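Long-range contacts in lipase, class 3 (Penicillium roqueforti FM164, PDB 6L7N), which probably hydrolyses the ester bonds of acylglycerols as a fungal class 3 lipase of the alpha/beta-hydrolase fold: residues V53-S58 / G67-D72; A20-A25 / V79-G84; F12-Q17 / C43-E48; V152-V157 / A168-Y173; H146-A151 / A174-A179. All coordinates share one frame; numbering follows the deposited sequence.

Interaction 1: V53-S58 / G67-D72; sequences VFYDFS and GFIAVD
Phe-57 lays one face of its ring over Gly-67 where strands 55-57 and 67-72 run antiparallel. Its CG lies between the backbone N and the carbonyl carbon (chi1 45°), which turns the ring back across the partner strand. Gly-67 CA sits 3.8 Å from the ring centroid of Phe-57 in a CH-pi contact, and Phe-57 CE1 comes within 3.4 Å of Gly-67 C. A beta carbon on Gly-67 would run into Phe-57 CZ and, with the backbone angles found there, also jam against the preceding carbonyl oxygen. This end is closed by the hydrogen-bonded pair of the two residues: Phe-57 N to Gly-67 O and Gly-67 N to Phe-57 O are each 2.9 Å. Farther along, Tyr-55 O accepts from Ile-69 N at 2.8 Å. Ile-69 O receives two N-H groups, a straight one from Tyr-55 N at 3.0 Å and a more bent one from Phe-54 N; two residues facing one is a classic beta bulge. The contact is looser around the partly exposed Tyr-55 and Asp-56. Tyr-55 CD2 only grazes Ile-69 CD1, 4.3 Å away, and Asp-56 touches Phe-68 through CB (3.9 Å to Phe-68 CB) while its carboxylate leads off. The hairpin forms an end of the central sheet, with Tyr-55, Phe-57 and Ile-69 facing helix 112-135 and Phe-68 facing helix 6-22. Backbone bonds thus set the pairing of the strands, the doubled acceptor absorbs the extra residue of the bulge, and an aromatic face fills the place beside the glycine.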
# COMPACT_ATOMS: atom_id res chain seq x y z
N VAL A 53 -14.82 -11.68 0.06
CA VAL A 53 -13.66 -11.99 -0.77
C VAL A 53 -14.11 -12.55 -2.11
O VAL A 53 -14.83 -13.55 -2.17
CB VAL A 53 -12.74 -13.00 -0.06
CG1 VAL A 53 -11.66 -13.48 -1.02
CG2 VAL A 53 -12.12 -12.35 1.16
N PHE A 54 -13.65 -11.91 -3.21
CA PHE A 54 -13.85 -12.49 -4.54
C PHE A 54 -12.77 -13.48 -4.91
O PHE A 54 -13.06 -14.54 -5.48
CB PHE A 54 -13.87 -11.40 -5.58
CG PHE A 54 -15.21 -10.92 -5.86
CD1 PHE A 54 -15.98 -11.52 -6.81
CD2 PHE A 54 -15.74 -9.88 -5.18
CE1 PHE A 54 -17.28 -11.05 -7.07
CE2 PHE A 54 -17.04 -9.42 -5.45
CZ PHE A 54 -17.81 -10.04 -6.37
N TYR A 55 -11.53 -13.10 -4.65
CA TYR A 55 -10.40 -13.95 -4.97
C TYR A 55 -9.35 -13.70 -3.90
O TYR A 55 -9.35 -12.65 -3.27
CB TYR A 55 -9.80 -13.64 -6.35
CG TYR A 55 -10.74 -13.84 -7.52
CD1 TYR A 55 -11.01 -15.12 -8.00
CD2 TYR A 55 -11.34 -12.76 -8.15
CE1 TYR A 55 -11.85 -15.32 -9.07
CE2 TYR A 55 -12.20 -12.95 -9.22
CZ TYR A 55 -12.44 -14.23 -9.68
OH TYR A 55 -13.29 -14.44 -10.75
N ASP A 56 -8.47 -14.67 -3.70
CA ASP A 56 -7.33 -14.40 -2.83
C ASP A 56 -6.14 -15.23 -3.26
O ASP A 56 -6.24 -16.16 -4.07
CB ASP A 56 -7.65 -14.64 -1.35
CG ASP A 56 -8.40 -15.92 -1.11
OD1 ASP A 56 -8.10 -16.94 -1.79
OD2 ASP A 56 -9.29 -15.89 -0.22
N PHE A 57 -4.99 -14.87 -2.69
CA PHE A 57 -3.74 -15.52 -3.03
C PHE A 57 -2.85 -15.52 -1.79
O PHE A 57 -2.74 -14.51 -1.10
CB PHE A 57 -3.07 -14.83 -4.23
CG PHE A 57 -3.06 -13.31 -4.16
CD1 PHE A 57 -4.18 -12.58 -4.53
CD2 PHE A 57 -1.93 -12.64 -3.75
CE1 PHE A 57 -4.16 -11.19 -4.48
CE2 PHE A 57 -1.90 -11.25 -3.70
CZ PHE A 57 -3.03 -10.53 -4.07
N SER A 58 -2.25 -16.67 -1.50
CA SER A 58 -1.61 -16.90 -0.21
C SER A 58 -0.10 -16.86 -0.35
O SER A 58 0.45 -17.16 -1.41
CB SER A 58 -2.03 -18.25 0.38
OG SER A 58 -1.39 -18.49 1.62
N GLY A 67 -2.65 -11.72 -0.50
CA GLY A 67 -3.64 -10.66 -0.61
C GLY A 67 -4.96 -11.17 -1.13
O GLY A 67 -5.22 -12.37 -1.19
N PHE A 68 -5.78 -10.21 -1.55
CA PHE A 68 -7.14 -10.56 -1.93
C PHE A 68 -7.73 -9.48 -2.83
O PHE A 68 -7.28 -8.34 -2.85
CB PHE A 68 -8.04 -10.77 -0.71
CG PHE A 68 -8.16 -9.55 0.19
CD1 PHE A 68 -9.05 -8.52 -0.11
CD2 PHE A 68 -7.41 -9.46 1.36
CE1 PHE A 68 -9.17 -7.40 0.75
CE2 PHE A 68 -7.53 -8.36 2.21
CZ PHE A 68 -8.41 -7.33 1.91
N ILE A 69 -8.75 -9.89 -3.58
CA ILE A 69 -9.69 -8.99 -4.24
C ILE A 69 -11.04 -9.19 -3.56
O ILE A 69 -11.57 -10.31 -3.53
CB ILE A 69 -9.80 -9.28 -5.75
CG1 ILE A 69 -8.40 -9.29 -6.40
CG2 ILE A 69 -10.76 -8.30 -6.42
CD1 ILE A 69 -8.43 -9.64 -7.89
N ALA A 70 -11.58 -8.10 -3.00
CA ALA A 70 -12.87 -8.10 -2.32
C ALA A 70 -13.77 -7.06 -2.95
O ALA A 70 -13.32 -6.17 -3.67
CB ALA A 70 -12.73 -7.82 -0.83
N VAL A 71 -15.07 -7.16 -2.68
CA VAL A 71 -16.04 -6.19 -3.17
C VAL A 71 -16.76 -5.57 -1.98
O VAL A 71 -17.23 -6.28 -1.09
CB VAL A 71 -17.04 -6.80 -4.17
CG1 VAL A 71 -18.24 -5.87 -4.29
CG2 VAL A 71 -16.40 -6.97 -5.57
N ASP A 72 -16.84 -4.24 -2.00
CA ASP A 72 -17.42 -3.41 -0.95
C ASP A 72 -18.63 -2.73 -1.59
O ASP A 72 -18.48 -1.76 -2.35
CB ASP A 72 -16.37 -2.42 -0.46
CG ASP A 72 -16.89 -1.44 0.56
OD1 ASP A 72 -18.13 -1.29 0.72
OD2 ASP A 72 -16.02 -0.82 1.20

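Interaction 2: A20-A25 / V79-G84; sequences AAAYYA and VLSFRG
Arg-83 passes alongside Ala-22 of helix 6-22 and over one face of the Tyr-23 ring. Its CB rests 3.5 Å from Ala-22 O and 3.9 Å from Ala-22 CB. With CG anti to the backbone N (chi1 -169°), the chain turns to the tyrosine: CG stands over the ring, 3.8 Å from the Tyr-23 ring centroid, in a CH-pi contact, and CD follows at 3.7 Å from Tyr-23 CD1. Bends at chi2 and chi3 then bring the chain back to its own backbone just past the strand, where Arg-83 NE donates to Gly-84 O at 2.8 Å. Here the N-terminal helix packs on strand 77-83 of the alpha/beta-hydrolase sheet, close to the probable nucleophile elbow: Tyr-23 OH is hydrogen-bonded to His-146 ND1, and a water links it to Gly-84 N. At the tip, Arg-83 NH1 bonds to Asp-64 O and Asn-59 OD1, and NH2 reaches Tyr-23 O through a second water that it holds weakly. An alanine in place of Arg-83 would probably uncover the Tyr-23 face, let the ring shift, and deprive Gly-84 O and Asp-64 O of their donor. Two residues earlier on the strand, Ser-81 OG comes close to Ala-22 CB (3.1 Å) and is itself bonded to Tyr-18 O.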
# COMPACT_ATOMS: atom_id res chain seq x y z
N ALA A 20 -5.03 -3.81 6.83
CA ALA A 20 -4.99 -4.58 8.08
C ALA A 20 -5.53 -5.99 7.86
O ALA A 20 -4.99 -6.96 8.40
CB ALA A 20 -5.78 -3.86 9.17
N ALA A 21 -6.59 -6.12 7.08
CA ALA A 21 -7.13 -7.46 6.82
C ALA A 21 -6.14 -8.30 6.02
O ALA A 21 -6.07 -9.52 6.22
CB ALA A 21 -8.46 -7.34 6.09
N ALA A 22 -5.36 -7.67 5.14
CA ALA A 22 -4.39 -8.41 4.34
C ALA A 22 -3.41 -9.22 5.18
O ALA A 22 -2.82 -10.18 4.67
CB ALA A 22 -3.58 -7.47 3.44
N TYR A 23 -3.20 -8.86 6.44
CA TYR A 23 -2.26 -9.61 7.25
C TYR A 23 -2.83 -10.92 7.78
O TYR A 23 -2.05 -11.75 8.26
CB TYR A 23 -1.78 -8.76 8.42
CG TYR A 23 -0.70 -7.78 8.02
CD1 TYR A 23 0.64 -8.14 8.03
CD2 TYR A 23 -1.02 -6.49 7.62
CE1 TYR A 23 1.63 -7.23 7.66
CE2 TYR A 23 -0.04 -5.57 7.25
CZ TYR A 23 1.28 -5.95 7.27
OH TYR A 23 2.26 -5.05 6.90
N TYR A 24 -4.14 -11.13 7.68
CA TYR A 24 -4.79 -12.29 8.29
C TYR A 24 -4.82 -13.45 7.30
O TYR A 24 -5.50 -13.37 6.27
CB TYR A 24 -6.22 -11.96 8.72
CG TYR A 24 -6.33 -11.08 9.93
CD1 TYR A 24 -6.22 -9.71 9.81
CD2 TYR A 24 -6.55 -11.62 11.19
CE1 TYR A 24 -6.32 -8.90 10.90
CE2 TYR A 24 -6.65 -10.81 12.30
CZ TYR A 24 -6.55 -9.44 12.14
OH TYR A 24 -6.63 -8.61 13.23
N ALA A 25 -4.13 -14.55 7.65
CA ALA A 25 -4.21 -15.76 6.83
C ALA A 25 -5.64 -16.21 6.62
O ALA A 25 -5.97 -16.75 5.56
CB ALA A 25 -3.41 -16.90 7.47
N VAL A 79 -11.67 -3.95 -4.29
CA VAL A 79 -10.49 -3.68 -3.46
C VAL A 79 -9.46 -4.76 -3.73
O VAL A 79 -9.73 -5.95 -3.54
CB VAL A 79 -10.84 -3.61 -1.97
CG1 VAL A 79 -9.59 -3.38 -1.13
CG2 VAL A 79 -11.89 -2.52 -1.71
N LEU A 80 -8.28 -4.34 -4.14
CA LEU A 80 -7.14 -5.22 -4.36
C LEU A 80 -6.14 -4.90 -3.27
O LEU A 80 -5.57 -3.81 -3.26
CB LEU A 80 -6.53 -4.98 -5.74
CG LEU A 80 -5.22 -5.69 -6.07
CD1 LEU A 80 -5.32 -7.20 -5.80
CD2 LEU A 80 -4.86 -5.40 -7.54
N SER A 81 -5.93 -5.84 -2.35
CA SER A 81 -5.10 -5.62 -1.17
C SER A 81 -3.90 -6.54 -1.19
O SER A 81 -4.04 -7.75 -1.42
CB SER A 81 -5.91 -5.85 0.10
OG SER A 81 -5.06 -5.86 1.23
N PHE A 82 -2.72 -5.96 -0.92
CA PHE A 82 -1.45 -6.68 -0.90
C PHE A 82 -0.80 -6.64 0.47
O PHE A 82 -0.67 -5.56 1.07
CB PHE A 82 -0.44 -6.09 -1.90
CG PHE A 82 -0.82 -6.27 -3.33
CD1 PHE A 82 -0.55 -7.45 -4.00
CD2 PHE A 82 -1.42 -5.23 -4.03
CE1 PHE A 82 -0.89 -7.60 -5.33
CE2 PHE A 82 -1.75 -5.37 -5.35
CZ PHE A 82 -1.49 -6.57 -6.01
N ARG A 83 -0.35 -7.80 0.94
CA ARG A 83 0.57 -7.93 2.06
C ARG A 83 1.88 -8.49 1.52
O ARG A 83 1.89 -9.50 0.81
CB ARG A 83 -0.00 -8.86 3.15
CG ARG A 83 0.77 -8.85 4.46
CD ARG A 83 0.98 -10.27 5.02
NE ARG A 83 2.01 -10.99 4.28
CZ ARG A 83 2.13 -12.31 4.23
NH1 ARG A 83 3.11 -12.86 3.51
NH2 ARG A 83 1.30 -13.07 4.92
N GLY A 84 2.99 -7.82 1.85
CA GLY A 84 4.30 -8.30 1.49
C GLY A 84 4.90 -9.14 2.60
O GLY A 84 4.24 -9.53 3.56
O HOH W 1 3.00 -5.90 3.82
O HOH W 2 0.50 -12.41 7.75

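Interaction 3: F12-Q17 / C43-E48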
# COMPACT_ATOMS: atom_id res chain seq x y z
N PHE A 12 -8.97 8.13 4.99
CA PHE A 12 -7.64 7.59 5.25
C PHE A 12 -7.68 6.55 6.37
O PHE A 12 -7.03 5.50 6.27
CB PHE A 12 -6.67 8.72 5.59
CG PHE A 12 -6.54 9.79 4.52
CD1 PHE A 12 -6.89 9.52 3.20
CD2 PHE A 12 -6.07 11.05 4.85
CE1 PHE A 12 -6.77 10.51 2.21
CE2 PHE A 12 -5.95 12.04 3.86
CZ PHE A 12 -6.29 11.77 2.55
N ASP A 13 -8.45 6.82 7.44
CA ASP A 13 -8.65 5.83 8.50
C ASP A 13 -9.37 4.60 8.01
O ASP A 13 -9.31 3.56 8.68
CB ASP A 13 -9.48 6.35 9.68
CG ASP A 13 -9.07 7.70 10.15
OD1 ASP A 13 -7.90 8.06 9.96
OD2 ASP A 13 -9.92 8.38 10.77
N PHE A 14 -10.14 4.71 6.93
CA PHE A 14 -10.93 3.57 6.48
C PHE A 14 -10.11 2.61 5.64
O PHE A 14 -10.06 1.41 5.92
CB PHE A 14 -12.15 4.06 5.69
CG PHE A 14 -12.91 2.96 5.01
CD1 PHE A 14 -13.59 2.01 5.75
CD2 PHE A 14 -12.95 2.88 3.63
CE1 PHE A 14 -14.30 1.00 5.12
CE2 PHE A 14 -13.65 1.87 3.00
CZ PHE A 14 -14.33 0.93 3.75
N TRP A 15 -9.45 3.12 4.59
CA TRP A 15 -8.84 2.19 3.63
C TRP A 15 -7.68 1.42 4.25
O TRP A 15 -7.37 0.30 3.81
CB TRP A 15 -8.40 2.93 2.36
CG TRP A 15 -9.57 3.45 1.60
CD1 TRP A 15 -9.95 4.76 1.48
CD2 TRP A 15 -10.54 2.68 0.87
NE1 TRP A 15 -11.09 4.85 0.71
CE2 TRP A 15 -11.47 3.59 0.33
CE3 TRP A 15 -10.70 1.32 0.62
CZ2 TRP A 15 -12.56 3.17 -0.45
CZ3 TRP A 15 -11.79 0.90 -0.15
CH2 TRP A 15 -12.69 1.83 -0.68
N VAL A 16 -7.04 1.98 5.28
CA VAL A 16 -5.99 1.25 5.96
C VAL A 16 -6.50 -0.07 6.55
O VAL A 16 -5.72 -1.00 6.76
CB VAL A 16 -5.35 2.14 7.05
CG1 VAL A 16 -6.25 2.24 8.28
CG2 VAL A 16 -3.98 1.61 7.42
N GLN A 17 -7.81 -0.18 6.81
CA GLN A 17 -8.31 -1.42 7.42
C GLN A 17 -8.35 -2.59 6.44
O GLN A 17 -8.29 -3.75 6.86
CB GLN A 17 -9.69 -1.16 8.03
CG GLN A 17 -9.61 -0.13 9.16
CD GLN A 17 -10.97 0.20 9.75
OE1 GLN A 17 -11.78 -0.69 10.00
NE2 GLN A 17 -11.22 1.48 9.98
N CYS A 43 -10.11 -4.17 11.84
CA CYS A 43 -10.77 -3.63 10.65
C CYS A 43 -12.29 -3.51 10.86
O CYS A 43 -13.07 -4.04 10.05
CB CYS A 43 -10.44 -4.46 9.40
SG CYS A 43 -11.01 -6.18 9.32
N PRO A 44 -12.75 -2.82 11.91
CA PRO A 44 -14.20 -2.83 12.19
C PRO A 44 -15.03 -2.20 11.08
O PRO A 44 -16.13 -2.70 10.78
CB PRO A 44 -14.31 -2.03 13.49
CG PRO A 44 -13.08 -1.16 13.51
CD PRO A 44 -12.01 -2.03 12.91
N GLN A 45 -14.55 -1.12 10.45
CA GLN A 45 -15.35 -0.49 9.41
C GLN A 45 -15.39 -1.32 8.13
O GLN A 45 -16.38 -1.28 7.38
CB GLN A 45 -14.82 0.92 9.13
CG GLN A 45 -14.99 1.87 10.31
CD GLN A 45 -14.59 3.30 9.99
OE1 GLN A 45 -13.72 3.54 9.15
NE2 GLN A 45 -15.24 4.26 10.63
N VAL A 46 -14.35 -2.13 7.89
CA VAL A 46 -14.41 -3.08 6.78
C VAL A 46 -15.51 -4.09 7.03
O VAL A 46 -16.37 -4.33 6.17
CB VAL A 46 -13.06 -3.78 6.59
CG1 VAL A 46 -13.24 -4.95 5.64
CG2 VAL A 46 -12.03 -2.81 6.05
N GLU A 47 -15.49 -4.73 8.20
CA GLU A 47 -16.54 -5.70 8.50
C GLU A 47 -17.92 -5.06 8.44
O GLU A 47 -18.89 -5.70 8.01
CB GLU A 47 -16.30 -6.32 9.87
CG GLU A 47 -15.03 -7.15 9.94
CD GLU A 47 -14.73 -7.59 11.34
OE1 GLU A 47 -15.66 -7.54 12.18
OE2 GLU A 47 -13.58 -8.00 11.60
N GLU A 48 -18.02 -3.80 8.86
CA GLU A 48 -19.28 -3.07 8.82
C GLU A 48 -19.80 -2.89 7.40
O GLU A 48 -21.01 -2.89 7.18
CB GLU A 48 -19.12 -1.70 9.49
CG GLU A 48 -20.29 -0.73 9.26
CD GLU A 48 -21.64 -1.26 9.75
OE1 GLU A 48 -22.68 -0.60 9.56
OE2 GLU A 48 -21.64 -2.31 10.38
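Gln-17 reaches across from its helix to the start of helix 44-48, where its OE1 accepts from Gln-45 N at 2.8 Å. The donor lies in the carbonyl plane, on a lone pair, though the bond is bent (140° at the hydrogen). Gln-45 is in the first turn, where a backbone N-H has no acceptor within its own helix, and the glutamine oxygen supplies one. Gln-17 NE2, the other end of the amide, donates to Asp-13 O, one turn back, at 3.1 Å and nearly straight (162°), which fixes the rotation of the group. Its contact with Gln-45 OE1, 3.3 Å from Gln-17 NE2, is weak. An alanine in place of Gln-17 would probably leave Gln-45 N without its acceptor and open a gap between the helices. Outward from the amide, Gln-17 CB packs 3.5 Å from Val-46 CG2 and 3.7 Å from Cys-43 CB. Phe-14, with CG anti to its backbone N, presents a ring edge to Gln-45: CD1 lies 3.7 Å from Gln-45 OE1. The disulfide of Cys-43 with Cys-38 fixes the chain just before helix 44-48. The two helix segments cross at -79°, their axes 8.7 Å apart at closest approach. Helix 6-22 meets the central sheet through Trp-15, stacked on Tyr-171 and touching strands 77-83 and 140-146, whereas Val-46 packs on Ile-36 of a loop.

Interaction 4: V152-V157 / A168-Y173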
# COMPACT_ATOMS: atom_id res chain seq x y z
N VAL A 152 4.31 -3.11 -3.30
CA VAL A 152 3.74 -3.90 -4.39
C VAL A 152 2.47 -3.24 -4.89
O VAL A 152 2.23 -3.12 -6.10
CB VAL A 152 3.49 -5.34 -3.93
CG1 VAL A 152 2.74 -6.13 -4.99
CG2 VAL A 152 4.83 -6.05 -3.57
N ALA A 153 1.66 -2.72 -3.95
CA ALA A 153 0.42 -2.07 -4.34
C ALA A 153 0.70 -0.92 -5.29
O ALA A 153 0.06 -0.80 -6.34
CB ALA A 153 -0.32 -1.58 -3.09
N THR A 154 1.72 -0.13 -4.97
CA THR A 154 2.04 1.02 -5.82
C THR A 154 2.33 0.56 -7.25
O THR A 154 1.70 1.04 -8.20
CB THR A 154 3.22 1.78 -5.21
OG1 THR A 154 2.86 2.24 -3.90
CG2 THR A 154 3.59 2.96 -6.09
N LEU A 155 3.19 -0.44 -7.40
CA LEU A 155 3.55 -0.83 -8.76
C LEU A 155 2.36 -1.48 -9.43
O LEU A 155 2.09 -1.22 -10.62
CB LEU A 155 4.76 -1.76 -8.77
CG LEU A 155 6.04 -1.06 -8.29
CD1 LEU A 155 7.12 -2.07 -7.94
CD2 LEU A 155 6.54 -0.11 -9.38
N ALA A 156 1.56 -2.22 -8.66
CA ALA A 156 0.39 -2.84 -9.26
C ALA A 156 -0.55 -1.77 -9.78
O ALA A 156 -0.97 -1.81 -10.95
CB ALA A 156 -0.31 -3.75 -8.25
N VAL A 157 -0.80 -0.74 -8.96
CA VAL A 157 -1.70 0.32 -9.41
C VAL A 157 -1.17 0.92 -10.69
O VAL A 157 -1.90 1.05 -11.68
CB VAL A 157 -1.85 1.43 -8.35
CG1 VAL A 157 -2.93 2.38 -8.79
CG2 VAL A 157 -2.21 0.88 -7.08
N ALA A 168 -7.82 3.80 -11.25
CA ALA A 168 -7.52 3.05 -10.04
C ALA A 168 -6.95 3.98 -8.97
O ALA A 168 -6.11 4.83 -9.25
CB ALA A 168 -6.52 1.93 -10.35
N LYS A 169 -7.45 3.83 -7.74
CA LYS A 169 -6.92 4.56 -6.60
C LYS A 169 -5.83 3.74 -5.91
O LYS A 169 -5.87 2.51 -5.91
CB LYS A 169 -8.02 4.90 -5.59
CG LYS A 169 -9.40 5.12 -6.20
CD LYS A 169 -9.44 6.37 -7.08
CE LYS A 169 -10.89 6.66 -7.48
NZ LYS A 169 -11.01 7.15 -8.86
N LEU A 170 -4.87 4.44 -5.31
CA LEU A 170 -3.79 3.79 -4.58
C LEU A 170 -3.74 4.35 -3.17
O LEU A 170 -3.68 5.57 -2.98
CB LEU A 170 -2.45 3.99 -5.28
CG LEU A 170 -1.22 3.69 -4.43
CD1 LEU A 170 -1.07 2.19 -4.16
CD2 LEU A 170 0.02 4.27 -5.11
N TYR A 171 -3.81 3.46 -2.18
CA TYR A 171 -3.62 3.80 -0.76
C TYR A 171 -2.43 2.98 -0.28
O TYR A 171 -2.54 1.77 -0.06
CB TYR A 171 -4.87 3.53 0.06
CG TYR A 171 -5.97 4.51 -0.24
CD1 TYR A 171 -6.87 4.28 -1.27
CD2 TYR A 171 -6.10 5.67 0.51
CE1 TYR A 171 -7.86 5.18 -1.55
CE2 TYR A 171 -7.11 6.57 0.24
CZ TYR A 171 -7.98 6.33 -0.79
OH TYR A 171 -8.98 7.23 -1.08
N ALA A 172 -1.28 3.66 -0.14
CA ALA A 172 -0.01 3.00 0.13
C ALA A 172 0.47 3.48 1.49
O ALA A 172 1.04 4.57 1.61
CB ALA A 172 1.00 3.31 -0.98
N TYR A 173 0.22 2.68 2.53
CA TYR A 173 0.58 3.07 3.88
C TYR A 173 1.99 2.57 4.19
O TYR A 173 2.27 1.38 4.03
CB TYR A 173 -0.42 2.51 4.89
CG TYR A 173 -1.83 3.02 4.65
CD1 TYR A 173 -2.65 2.42 3.71
CD2 TYR A 173 -2.31 4.12 5.35
CE1 TYR A 173 -3.96 2.91 3.47
CE2 TYR A 173 -3.59 4.61 5.13
CZ TYR A 173 -4.41 4.00 4.19
OH TYR A 173 -5.69 4.50 3.97
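Thr-154 OG1 donates a hydrogen bond to Ala-150 O one turn back in its helix and, with its polar need met there, lies against the apolar strand opposite: Ala-172 CB is 3.6 Å from Thr-154 OG1, and Leu-170 CD2 is 3.7 Å from it. The hydroxyl is anti to the carbonyl carbon (chi1 -60°), which sets CG2 beside the same leucine methyl, Thr-154 CG2 to Leu-170 CD2 being 3.9 Å. Leu-170 and Val-157 carry the contact in nearly equal parts. The CG of Leu-170 is anti to the backbone N (chi1 164°), and its two methyls divide the helix surface between them. CD2 goes to Thr-154, while CD1 enters the groove bounded by Ala-153, Thr-154 and Val-157. There Leu-170 CD1 stands 3.4 Å from Val-157 CG2, tighter than usual van der Waals contact, and 4.0 Å from Ala-153 CB. Helix 148-161 and strand 169-173 are the second and third elements of a beta-alpha-beta crossover that begins with strand 140-146. In the crossover the chain runs up one parallel strand, returns through the helix and joins the next; the helix and strand segments are accordingly almost antiparallel (164°), with axes 8.2 Å apart at closest approach. Val-157 sets its CG2 against Leu-170, and its CG1 reaches Ala-168 CB, just before the strand, at 3.9 Å. Ala-153 and Val-157 also touch Val-143 on the neighbouring strand. On the reverse face of strand 169-173, Tyr-171 stacks with Tyr-194, and Tyr-173 OH bonds to Phe-12 O.

Interaction 5: H146-A151 / A174-A179; sequences HSLGAA and ASPRVA
Ser-147 and Ala-174 bring their backbones together with CA atoms 5.0 Å apart, each with a positive phi (63° and 64°). For Ser-147 this is the strained turn of a probable nucleophile elbow, the Gly-x-Ser-x-Gly signature of alpha/beta hydrolases, between strand 140-146 and helix 148-161. Its OG is hydrogen-bonded to His-261 NE2, consistent with the nucleophile of a Ser-His-Asp triad. Ala-174 CB lies 3.7 Å from both CD2 and NE2 of the His-146 ring, which also stacks with His-261; His-146 NE2 is hydrogen-bonded to His-261 O and ND1 to Tyr-23 OH. Pro-176 bridges the first helical turn: its CD is 3.5 Å from Ser-147 O and 3.7 Å from Ala-151 CB, while Leu-148 CD2 meets Pro-176 CG, the two side chains at about a right angle. Ala-151 CB also receives Val-178 CG1 at 3.7 Å, and Ala-150 CB abuts Ser-175 CB. Ser-175 OG donates within its own segment to Pro-176 O at 2.6 Å. No hydrogen bond joins the two segments, and the buried Ala-174 O has no partner in the model. Van der Waals contacts, several of them between small side chains, thus hold the loop against the probable elbow.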
# COMPACT_ATOMS: atom_id res chain seq x y z
N HIS A 146 0.09 -2.02 3.03
CA HIS A 146 0.90 -1.42 4.07
C HIS A 146 2.29 -2.04 3.99
O HIS A 146 2.44 -3.19 3.58
CB HIS A 146 0.27 -1.65 5.47
CG HIS A 146 1.17 -1.30 6.62
ND1 HIS A 146 1.85 -2.26 7.34
CD2 HIS A 146 1.47 -0.12 7.20
CE1 HIS A 146 2.55 -1.68 8.30
NE2 HIS A 146 2.33 -0.38 8.24
N SER A 147 3.30 -1.26 4.36
CA SER A 147 4.67 -1.78 4.47
C SER A 147 5.13 -2.26 3.09
O SER A 147 4.82 -1.61 2.09
CB SER A 147 4.71 -2.85 5.55
OG SER A 147 6.04 -3.23 5.84
N LEU A 148 5.89 -3.36 3.00
CA LEU A 148 6.32 -3.85 1.69
C LEU A 148 5.13 -4.15 0.79
O LEU A 148 5.22 -3.97 -0.43
CB LEU A 148 7.20 -5.10 1.85
CG LEU A 148 8.36 -4.93 2.83
CD1 LEU A 148 9.31 -6.14 2.80
CD2 LEU A 148 9.08 -3.64 2.55
N GLY A 149 3.99 -4.57 1.37
CA GLY A 149 2.80 -4.73 0.55
C GLY A 149 2.38 -3.44 -0.14
O GLY A 149 1.92 -3.45 -1.28
N ALA A 150 2.55 -2.31 0.55
CA ALA A 150 2.26 -1.03 -0.09
C ALA A 150 3.15 -0.81 -1.31
O ALA A 150 2.70 -0.28 -2.33
CB ALA A 150 2.41 0.10 0.92
N ALA A 151 4.42 -1.22 -1.22
CA ALA A 151 5.28 -1.07 -2.39
C ALA A 151 4.73 -1.86 -3.56
O ALA A 151 4.55 -1.32 -4.66
CB ALA A 151 6.72 -1.48 -2.05
N ALA A 174 2.86 3.48 4.61
CA ALA A 174 4.21 3.15 5.06
C ALA A 174 5.05 2.55 3.94
O ALA A 174 5.89 1.67 4.18
CB ALA A 174 4.18 2.20 6.26
N SER A 175 4.84 3.00 2.71
CA SER A 175 5.47 2.38 1.56
C SER A 175 6.95 2.76 1.47
O SER A 175 7.31 3.92 1.67
CB SER A 175 4.78 2.82 0.27
OG SER A 175 5.50 2.33 -0.86
N PRO A 176 7.82 1.81 1.11
CA PRO A 176 9.16 2.16 0.63
C PRO A 176 9.06 2.96 -0.66
O PRO A 176 8.01 3.03 -1.29
CB PRO A 176 9.83 0.80 0.38
CG PRO A 176 8.93 -0.24 1.03
CD PRO A 176 7.56 0.36 1.06
N ARG A 177 10.18 3.54 -1.08
CA ARG A 177 10.28 3.99 -2.46
C ARG A 177 10.34 2.77 -3.38
O ARG A 177 10.86 1.71 -3.01
CB ARG A 177 11.52 4.86 -2.67
CG ARG A 177 11.53 6.10 -1.78
CD ARG A 177 12.71 7.03 -2.14
NE ARG A 177 12.59 8.31 -1.44
CZ ARG A 177 13.09 8.57 -0.24
NH1 ARG A 177 13.76 7.64 0.43
NH2 ARG A 177 12.91 9.76 0.30
N VAL A 178 9.76 2.90 -4.57
CA VAL A 178 9.62 1.76 -5.47
C VAL A 178 10.29 1.98 -6.80
O VAL A 178 10.32 1.04 -7.62
CB VAL A 178 8.14 1.38 -5.67
CG1 VAL A 178 7.44 1.32 -4.35
CG2 VAL A 178 7.44 2.36 -6.60
N ALA A 179 10.86 3.15 -7.06
CA ALA A 179 11.38 3.38 -8.39
C ALA A 179 12.19 4.67 -8.44
O ALA A 179 12.39 5.34 -7.42
CB ALA A 179 10.23 3.47 -9.37

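In the fold
Interactions 2, 4 and 5 lie deep in the chain; interactions 1 and 3 are farther out, the latter including exposed residues. Chemistry follows place: 1 is zipped by backbone bonds, 3 turns on one glutamine amide, 4 and 5 are chiefly apolar, and 2 mixes a CH-pi contact with bridging waters. Strands 66-72 and 77-83 pair directly, joining 1 to 2. Helix 6-22 serves 2 and 3, and helix 148-161 serves 4 and 5, with interaction 4 nested inside the loop closed by 5. Phe-82 packs on Ala-153 and Ala-156, linking 2 to 4; Tyr-173 O meets Ser-147 N, tying 4 to the probable elbow.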